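Local coordinates for protein Eps1p (Saccharomyces cerevisiae, PDB 4TW5) that is a yeast protein of the thioredoxin superfamily, built in this fragment from two thioredoxin-like domains that each carry a disulfide of the CxxC type, at residues A[158-163]-A[181-186]; A[167-172]-A[186-191]; A[172-175]-A[179-182]. All coordinates share one frame; numbering follows the deposited sequence. Where two conformers were deposited one is given.

Interaction 1 (A[158-163]-A[181-186]); sequences SFWPTK and HEFQRT
W160, at the end of strand 155-160, faces F183 and Q184 on helix 180-196, and the two backbones stay well separated, the CA atoms of W160 and Q184 lying 10.0 Å apart. The indole spans most of that gap. Its CG sits anti to the carbonyl carbon (chi1 -58°), which sends the benzo ring toward the helix, and the far corner of that ring does the touching. W160 CH2 comes 3.6 Å from F183 CD2, while the neighbouring W160 CZ2 is 3.8 Å from the same atom. The corner arrives at the rim of the phenyl ring, near its plane, with the two ring planes inclined at 47°, so this is oblique packing of two aromatics. On the other flank W160 CH2 lies 3.7 Å from Q184 CG. The glutamine thus offers its aliphatic part to the indole, and its extended chain carries the amide past the ring to the loop, where Q184 NE2 donates to the carbonyls of S168 and D170. The indole nitrogen is held on its own strand: W160 NE1 donates to S158 OG at 2.9 Å with an angle of 152° at the hydrogen, and S158 OG is also bonded to G202 O on strand 200-205. F183 in turn meets Y261 edge-to-face. Strand and helix here are the first two elements of a beta-alpha-beta unit of the thioredoxin type. Between them the contact is purely apolar, and the buried polar groups at its margins are satisfied, the indole N-H by S158 on the same strand, the amide NH2 by the loop carbonyls.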
loop_
_atom_site.group_PDB
_atom_site.type_symbol
_atom_site.label_atom_id
_atom_site.label_comp_id
_atom_site.label_asym_id
_atom_site.label_seq_id
_atom_site.Cartn_x
_atom_site.Cartn_y
_atom_site.Cartn_z
ATOM N N SER A 158 0.926 -1.430 20.111
ATOM C CA SER A 158 1.082 -2.727 19.474
ATOM C C SER A 158 0.429 -2.705 18.095
ATOM O O SER A 158 -0.628 -2.093 17.903
ATOM C CB SER A 158 0.483 -3.836 20.348
ATOM O OG SER A 158 -0.895 -3.626 20.526
ATOM N N PHE A 159 1.054 -3.411 17.159
ATOM C CA PHE A 159 0.644 -3.465 15.754
ATOM C C PHE A 159 0.349 -4.910 15.341
ATOM O O PHE A 159 1.136 -5.811 15.624
ATOM C CB PHE A 159 1.736 -2.870 14.848
ATOM C CG PHE A 159 2.041 -1.432 15.145
ATOM C CD1 PHE A 159 2.863 -1.091 16.214
ATOM C CD2 PHE A 159 1.480 -0.422 14.379
ATOM C CE1 PHE A 159 3.124 0.230 16.495
ATOM C CE2 PHE A 159 1.721 0.894 14.666
ATOM C CZ PHE A 159 2.548 1.225 15.720
ATOM N N TRP A 160 -0.789 -5.126 14.683
ATOM C CA TRP A 160 -1.296 -6.496 14.444
ATOM C C TRP A 160 -1.614 -6.798 12.987
ATOM O O TRP A 160 -2.154 -5.943 12.287
ATOM C CB TRP A 160 -2.555 -6.739 15.272
ATOM C CG TRP A 160 -2.350 -6.561 16.729
ATOM C CD1 TRP A 160 -2.274 -5.377 17.414
ATOM C CD2 TRP A 160 -2.206 -7.601 17.703
ATOM N NE1 TRP A 160 -2.077 -5.623 18.751
ATOM C CE2 TRP A 160 -2.043 -6.979 18.956
ATOM C CE3 TRP A 160 -2.192 -9.000 17.634
ATOM C CZ2 TRP A 160 -1.866 -7.707 20.133
ATOM C CZ3 TRP A 160 -2.022 -9.723 18.802
ATOM C CH2 TRP A 160 -1.854 -9.074 20.041
ATOM N N PRO A 161 -1.349 -8.042 12.547
ATOM C CA PRO A 161 -1.735 -8.440 11.191
ATOM C C PRO A 161 -3.212 -8.796 11.130
ATOM O O PRO A 161 -3.575 -9.970 11.005
ATOM C CB PRO A 161 -0.859 -9.668 10.927
ATOM C CG PRO A 161 -0.670 -10.272 12.258
ATOM C CD PRO A 161 -0.789 -9.180 13.302
ATOM N N THR A 162 -4.061 -7.778 11.200
ATOM C CA THR A 162 -5.505 -7.979 11.194
ATOM C C THR A 162 -6.179 -6.667 10.877
ATOM O O THR A 162 -5.518 -5.635 10.849
ATOM C CB THR A 162 -6.007 -8.474 12.562
ATOM O OG1 THR A 162 -7.415 -8.725 12.506
ATOM C CG2 THR A 162 -5.734 -7.405 13.609
ATOM N N LYS A 163 -7.488 -6.701 10.641
ATOM C CA LYS A 163 -8.245 -5.468 10.462
ATOM C C LYS A 163 -9.441 -5.464 11.416
ATOM O O LYS A 163 -10.186 -4.497 11.486
ATOM C CB LYS A 163 -8.745 -5.311 9.023
ATOM C CG LYS A 163 -9.849 -6.277 8.706
ATOM C CD LYS A 163 -10.359 -6.133 7.286
ATOM C CE LYS A 163 -11.476 -7.139 7.044
ATOM N NZ LYS A 163 -11.971 -7.053 5.656
ATOM N N HIS A 181 -2.055 -15.132 19.139
ATOM C CA HIS A 181 -2.998 -15.490 20.192
ATOM C C HIS A 181 -2.352 -15.455 21.571
ATOM O O HIS A 181 -2.930 -14.944 22.523
ATOM C CB HIS A 181 -3.579 -16.874 19.931
ATOM C CG HIS A 181 -4.525 -17.338 20.994
ATOM N ND1 HIS A 181 -5.868 -17.026 20.981
ATOM C CD2 HIS A 181 -4.318 -18.076 22.111
ATOM C CE1 HIS A 181 -6.449 -17.563 22.038
ATOM N NE2 HIS A 181 -5.530 -18.203 22.740
ATOM N N GLU A 182 -1.156 -16.019 21.685
ATOM C CA GLU A 182 -0.393 -15.933 22.925
ATOM C C GLU A 182 -0.209 -14.455 23.307
ATOM O O GLU A 182 -0.309 -14.065 24.474
ATOM C CB GLU A 182 0.978 -16.598 22.786
ATOM C CG GLU A 182 1.763 -16.757 24.105
ATOM C CD GLU A 182 3.160 -17.361 23.910
ATOM O OE1 GLU A 182 3.825 -17.033 22.905
ATOM O OE2 GLU A 182 3.599 -18.181 24.747
ATOM N N PHE A 183 0.099 -13.630 22.313
ATOM C CA PHE A 183 0.422 -12.249 22.614
ATOM C C PHE A 183 -0.816 -11.438 22.986
ATOM O O PHE A 183 -0.672 -10.375 23.585
ATOM C CB PHE A 183 1.159 -11.585 21.442
ATOM C CG PHE A 183 1.907 -10.324 21.835
ATOM C CD1 PHE A 183 3.025 -10.396 22.641
ATOM C CD2 PHE A 183 1.461 -9.073 21.433
ATOM C CE1 PHE A 183 3.698 -9.251 23.019
ATOM C CE2 PHE A 183 2.140 -7.910 21.814
ATOM C CZ PHE A 183 3.257 -8.006 22.602
ATOM N N GLN A 184 -2.025 -11.910 22.659
ATOM C CA GLN A 184 -3.196 -11.154 23.123
ATOM C C GLN A 184 -3.301 -11.183 24.642
ATOM O O GLN A 184 -3.718 -10.209 25.267
ATOM C CB GLN A 184 -4.485 -11.653 22.518
ATOM C CG GLN A 184 -4.773 -11.113 21.137
ATOM C CD GLN A 184 -6.113 -11.626 20.621
ATOM O OE1 GLN A 184 -6.262 -12.816 20.327
ATOM N NE2 GLN A 184 -7.083 -10.730 20.493
ATOM N N ARG A 185 -2.927 -12.306 25.232
ATOM C CA ARG A 185 -2.931 -12.426 26.672
ATOM C C ARG A 185 -1.875 -11.493 27.233
ATOM O O ARG A 185 -2.127 -10.732 28.170
ATOM C CB ARG A 185 -2.642 -13.867 27.102
ATOM C CG ARG A 185 -2.667 -14.035 28.596
ATOM C CD ARG A 185 -2.652 -15.463 28.991
ATOM N NE ARG A 185 -3.612 -15.656 30.070
ATOM C CZ ARG A 185 -3.303 -15.828 31.345
ATOM N NH1 ARG A 185 -2.037 -15.881 31.732
ATOM N NH2 ARG A 185 -4.267 -15.992 32.219
ATOM N N THR A 186 -0.682 -11.585 26.652
ATOM C CA THR A 186 0.445 -10.767 27.035
ATOM C C THR A 186 0.127 -9.284 26.894
ATOM O O THR A 186 0.420 -8.505 27.801
ATOM C CB THR A 186 1.673 -11.137 26.222
ATOM O OG1 THR A 186 1.943 -12.522 26.427
ATOM C CG2 THR A 186 2.868 -10.371 26.679
#

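Interaction 2 (A[167-172]-A[186-191])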
loop_
_atom_site.group_PDB
_atom_site.type_symbol
_atom_site.label_atom_id
_atom_site.label_comp_id
_atom_site.label_asym_id
_atom_site.label_seq_id
_atom_site.Cartn_x
_atom_site.Cartn_y
_atom_site.Cartn_z
ATOM N N ASN A 167 -11.326 -4.491 20.376
ATOM C CA ASN A 167 -10.633 -4.596 21.662
ATOM C C ASN A 167 -9.495 -5.553 21.538
ATOM O O ASN A 167 -9.602 -6.548 20.829
ATOM C CB ASN A 167 -11.563 -5.024 22.801
ATOM C CG ASN A 167 -12.741 -4.096 22.955
ATOM O OD1 ASN A 167 -12.594 -2.975 23.435
ATOM N ND2 ASN A 167 -13.916 -4.552 22.536
ATOM N N SER A 168 -8.399 -5.280 22.230
ATOM C CA SER A 168 -7.199 -6.072 21.980
ATOM C C SER A 168 -7.419 -7.563 22.330
ATOM O O SER A 168 -6.639 -8.413 21.924
ATOM C CB SER A 168 -6.001 -5.493 22.732
ATOM O OG SER A 168 -6.096 -5.718 24.131
ATOM N N ASP A 169 -8.485 -7.870 23.066
ATOM C CA ASP A 169 -8.752 -9.248 23.442
ATOM C C ASP A 169 -9.971 -9.862 22.735
ATOM O O ASP A 169 -10.460 -10.911 23.154
ATOM C CB ASP A 169 -8.958 -9.356 24.958
ATOM C CG ASP A 169 -10.077 -8.456 25.469
ATOM O OD1 ASP A 169 -10.645 -7.669 24.680
ATOM O OD2 ASP A 169 -10.388 -8.537 26.673
ATOM N N ASP A 170 -10.424 -9.254 21.642
ATOM C CA ASP A 170 -11.479 -9.859 20.853
ATOM C C ASP A 170 -11.033 -11.235 20.374
ATOM O O ASP A 170 -9.837 -11.457 20.171
ATOM C CB ASP A 170 -11.808 -8.998 19.639
ATOM C CG ASP A 170 -12.648 -7.819 19.979
ATOM O OD1 ASP A 170 -13.233 -7.820 21.082
ATOM O OD2 ASP A 170 -12.738 -6.896 19.143
ATOM N N SER A 171 -11.989 -12.137 20.145
ATOM C CA SER A 171 -11.674 -13.450 19.585
ATOM C C SER A 171 -11.350 -13.270 18.115
ATOM O O SER A 171 -12.163 -12.763 17.354
ATOM C CB SER A 171 -12.842 -14.426 19.756
ATOM O OG SER A 171 -12.955 -14.865 21.104
ATOM N N LEU A 172 -10.138 -13.623 17.722
ATOM C CA LEU A 172 -9.696 -13.357 16.361
ATOM C C LEU A 172 -8.918 -14.530 15.798
ATOM O O LEU A 172 -8.277 -15.264 16.536
ATOM C CB LEU A 172 -8.834 -12.079 16.326
ATOM C CG LEU A 172 -9.503 -10.755 16.717
ATOM C CD1 LEU A 172 -8.470 -9.635 16.860
ATOM C CD2 LEU A 172 -10.570 -10.369 15.673
ATOM N N THR A 186 -0.682 -11.585 26.652
ATOM C CA THR A 186 0.445 -10.767 27.035
ATOM C C THR A 186 0.127 -9.284 26.894
ATOM O O THR A 186 0.420 -8.505 27.801
ATOM C CB THR A 186 1.673 -11.137 26.222
ATOM O OG1 THR A 186 1.943 -12.522 26.427
ATOM C CG2 THR A 186 2.868 -10.371 26.679
ATOM N N TRP A 187 -0.499 -8.892 25.785
ATOM C CA TRP A 187 -0.798 -7.486 25.563
ATOM C C TRP A 187 -1.812 -6.918 26.560
ATOM O O TRP A 187 -1.680 -5.778 27.023
ATOM C CB TRP A 187 -1.277 -7.259 24.144
ATOM C CG TRP A 187 -1.400 -5.823 23.856
ATOM C CD1 TRP A 187 -2.549 -5.131 23.633
ATOM C CD2 TRP A 187 -0.331 -4.863 23.820
ATOM N NE1 TRP A 187 -2.267 -3.809 23.431
ATOM C CE2 TRP A 187 -0.918 -3.603 23.573
ATOM C CE3 TRP A 187 1.060 -4.946 23.999
ATOM C CZ2 TRP A 187 -0.165 -2.415 23.470
ATOM C CZ3 TRP A 187 1.833 -3.744 23.896
ATOM C CH2 TRP A 187 1.203 -2.505 23.617
ATOM N N LYS A 188 -2.812 -7.719 26.897
ATOM C CA LYS A 188 -3.796 -7.334 27.882
ATOM C C LYS A 188 -3.152 -7.135 29.259
ATOM O O LYS A 188 -3.426 -6.162 29.936
ATOM C CB LYS A 188 -4.889 -8.403 27.964
ATOM C CG LYS A 188 -6.020 -8.091 28.926
ATOM C CD LYS A 188 -7.129 -9.083 28.691
ATOM C CE LYS A 188 -8.321 -8.828 29.571
ATOM N NZ LYS A 188 -9.411 -9.773 29.232
ATOM N N ILE A 189 -2.268 -8.044 29.650
ATOM C CA ILE A 189 -1.612 -7.944 30.944
ATOM C C ILE A 189 -0.726 -6.668 30.975
ATOM O O ILE A 189 -0.829 -5.853 31.895
ATOM C CB ILE A 189 -0.777 -9.230 31.233
ATOM C CG1 ILE A 189 -1.688 -10.452 31.302
ATOM C CG2 ILE A 189 -0.010 -9.124 32.525
ATOM C CD1 ILE A 189 -0.947 -11.788 31.291
ATOM N N ILE A 190 0.058 -6.467 29.920
ATOM C CA ILE A 190 0.845 -5.256 29.726
ATOM C C ILE A 190 0.010 -4.003 29.811
ATOM O O ILE A 190 0.472 -2.997 30.381
ATOM C CB ILE A 190 1.562 -5.284 28.384
ATOM C CG1 ILE A 190 2.596 -6.401 28.390
ATOM C CG2 ILE A 190 2.190 -3.951 28.054
ATOM C CD1 ILE A 190 3.102 -6.760 27.026
ATOM N N SER A 191 -1.184 -4.008 29.224
ATOM C CA SER A 191 -1.989 -2.792 29.236
ATOM C C SER A 191 -2.424 -2.441 30.661
ATOM O O SER A 191 -2.422 -1.280 31.048
ATOM C CB SER A 191 -3.208 -2.915 28.341
ATOM O OG SER A 191 -4.210 -3.700 28.952
#
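D169 and K188 make the polar link between the type I turn 167-170 and the middle of helix 180-196. K188, its CG anti to the backbone N (chi1 -178°), runs out fully extended and brings NZ to 3.0 Å from D169 OD2, a salt bridge with a hydrogen bond in it. The ammonium uses the anti lone pair of that oxygen, the one turned away from OD1. K188 NZ also donates to L128 O, with a weak further bond to A131 O, so the charged group is shared between this turn and the backbone around L128 and A131. Beside it the contact is apolar: S168 CB rests 3.6 Å from W187 CD1, in the plane of the indole at its edge. The polar ends of that pair look elsewhere, S168 OG to S133 OG and W187 NE1 to S135 OG. Within the turn, D170 N reaches N167 O at 2.9 Å, and N167 N donates to D170 OD2 at 3.0 Å, from above the carboxylate plane; K166 N is a second donor to that oxygen. One turn along the helix, S191 OG donates to K188 O and is bonded to E134 N as well. One carboxylate oxygen and the carbonyl of L128, with a weaker bond to A131 O, thus hold the ammonium of a buried lysine, which would be expected to stabilise its positive charge.

Interaction 3 (A[172-175]-A[179-182]); sequences LEFK and KCHE
F174 covers C180, the second cysteine of the CxxC disulfide that opens helix 180-196, a placement, at the start of the helix after a central strand, consistent with the CxxC motif of the thioredoxin fold. The tight part lies over one face of the phenyl ring. C180 CB comes within 3.2 Å of F174 CD2 and 3.3 Å of F174 CG, closer than usual for two carbons, so the exact values are doubtful, though the packing is plainly close. The sulfur follows: C180 SG stands 4.1 Å from the centroid of the F174 ring and 28° off the ring normal, a Cys sulfur-aromatic contact. C180 CB already lies over the ring, and with SG anti to the carbonyl carbon (chi1 -83°) the sulfur lies over the same ring, while the bond to C177 SG closes the disulfide. M165 and Q184 also touch F174, and P161 touches C180, so this half of the contact is backed by other parts of the domain. Toward solvent the packing thins quickly. F174 CD2 lies 4.2 Å from the backbone H181 N, but the imidazole is exposed, was deposited in two conformers, and stays clear of segment 172-175. E173 and K175, the chain neighbours of F174, are exposed too. On the sheltered side, the sulfur's nearest atom of the phenylalanine is F174 CG, 3.6 Å from C180 SG.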
loop_
_atom_site.group_PDB
_atom_site.type_symbol
_atom_site.label_atom_id
_atom_site.label_comp_id
_atom_site.label_asym_id
_atom_site.label_seq_id
_atom_site.Cartn_x
_atom_site.Cartn_y
_atom_site.Cartn_z
ATOM N N LEU A 172 -10.138 -13.623 17.722
ATOM C CA LEU A 172 -9.696 -13.357 16.361
ATOM C C LEU A 172 -8.918 -14.530 15.798
ATOM O O LEU A 172 -8.277 -15.264 16.536
ATOM C CB LEU A 172 -8.834 -12.079 16.326
ATOM C CG LEU A 172 -9.503 -10.755 16.717
ATOM C CD1 LEU A 172 -8.470 -9.635 16.860
ATOM C CD2 LEU A 172 -10.570 -10.369 15.673
ATOM N N GLU A 173 -8.993 -14.714 14.486
ATOM C CA GLU A 173 -8.166 -15.716 13.813
ATOM C C GLU A 173 -7.085 -15.026 13.029
ATOM O O GLU A 173 -7.371 -14.319 12.068
ATOM C CB GLU A 173 -9.000 -16.616 12.883
ATOM C CG GLU A 173 -10.017 -17.471 13.602
ATOM C CD GLU A 173 -9.373 -18.399 14.640
ATOM O OE1 GLU A 173 -8.253 -18.911 14.378
ATOM O OE2 GLU A 173 -9.993 -18.651 15.699
ATOM N N PHE A 174 -5.844 -15.195 13.469
ATOM C CA PHE A 174 -4.704 -14.566 12.805
ATOM C C PHE A 174 -4.048 -15.502 11.759
ATOM O O PHE A 174 -3.650 -16.635 12.065
ATOM C CB PHE A 174 -3.690 -14.134 13.858
ATOM C CG PHE A 174 -4.240 -13.138 14.872
ATOM C CD1 PHE A 174 -4.386 -11.804 14.549
ATOM C CD2 PHE A 174 -4.596 -13.548 16.157
ATOM C CE1 PHE A 174 -4.884 -10.896 15.482
ATOM C CE2 PHE A 174 -5.078 -12.638 17.102
ATOM C CZ PHE A 174 -5.222 -11.316 16.755
ATOM N N LYS A 175 -3.879 -15.000 10.543
ATOM C CA LYS A 175 -3.234 -15.768 9.479
ATOM C C LYS A 175 -1.697 -15.639 9.517
ATOM O O LYS A 175 -1.148 -14.542 9.701
ATOM C CB LYS A 175 -3.766 -15.304 8.125
ATOM C CG LYS A 175 -5.280 -15.359 7.994
ATOM C CD LYS A 175 -5.793 -16.771 8.276
ATOM C CE LYS A 175 -7.317 -16.799 8.346
ATOM N NZ LYS A 175 -7.711 -17.943 9.221
ATOM N N LYS A 179 2.212 -16.671 16.967
ATOM C CA LYS A 179 2.317 -16.085 18.296
ATOM C C LYS A 179 1.210 -15.086 18.632
ATOM O O LYS A 179 1.095 -14.691 19.770
ATOM C CB LYS A 179 3.686 -15.417 18.460
ATOM C CG LYS A 179 4.850 -16.403 18.437
ATOM C CD LYS A 179 6.137 -15.683 18.015
ATOM C CE LYS A 179 7.308 -16.630 17.873
ATOM N NZ LYS A 179 8.432 -15.938 17.146
ATOM N N CYS A 180 0.401 -14.692 17.651
ATOM C CA CYS A 180 -0.594 -13.648 17.848
ATOM C C CYS A 180 -1.571 -13.899 19.019
ATOM O O CYS A 180 -1.899 -12.979 19.780
ATOM C CB CYS A 180 -1.401 -13.439 16.578
ATOM S SG CYS A 180 -0.704 -12.375 15.318
ATOM N N HIS A 181 -2.055 -15.132 19.139
ATOM C CA HIS A 181 -2.998 -15.490 20.192
ATOM C C HIS A 181 -2.352 -15.455 21.571
ATOM O O HIS A 181 -2.930 -14.944 22.523
ATOM C CB HIS A 181 -3.579 -16.874 19.931
ATOM C CG HIS A 181 -4.525 -17.338 20.994
ATOM N ND1 HIS A 181 -5.868 -17.026 20.981
ATOM C CD2 HIS A 181 -4.318 -18.076 22.111
ATOM C CE1 HIS A 181 -6.449 -17.563 22.038
ATOM N NE2 HIS A 181 -5.530 -18.203 22.740
ATOM N N GLU A 182 -1.156 -16.019 21.685
ATOM C CA GLU A 182 -0.393 -15.933 22.925
ATOM C C GLU A 182 -0.209 -14.455 23.307
ATOM O O GLU A 182 -0.309 -14.065 24.474
ATOM C CB GLU A 182 0.978 -16.598 22.786
ATOM C CG GLU A 182 1.763 -16.757 24.105
ATOM C CD GLU A 182 3.160 -17.361 23.910
ATOM O OE1 GLU A 182 3.825 -17.033 22.905
ATOM O OE2 GLU A 182 3.599 -18.181 24.747
#

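Overall arrangement
All three contacts belong to the second domain and share helix 180-196, whose start serves interaction 3, the next turn interaction 1 and the following turn interaction 2. Their partners come earlier in the chain: first strand 155-160 in the middle of the five-stranded sheet, then the loop 167-172, then 172-175. The centres of interactions 1 and 3 lie about 6 Å apart, those of 1 and 2 about 7 Å, those of 2 and 3 about 11 Å, so interaction 1 bridges the others. Q184 of interaction 1 reaches the loop segments of both the other contacts, and W160 packs against C180 O. The long loop is thereby folded back along the helix beside the sheet, with the disulfide at one end.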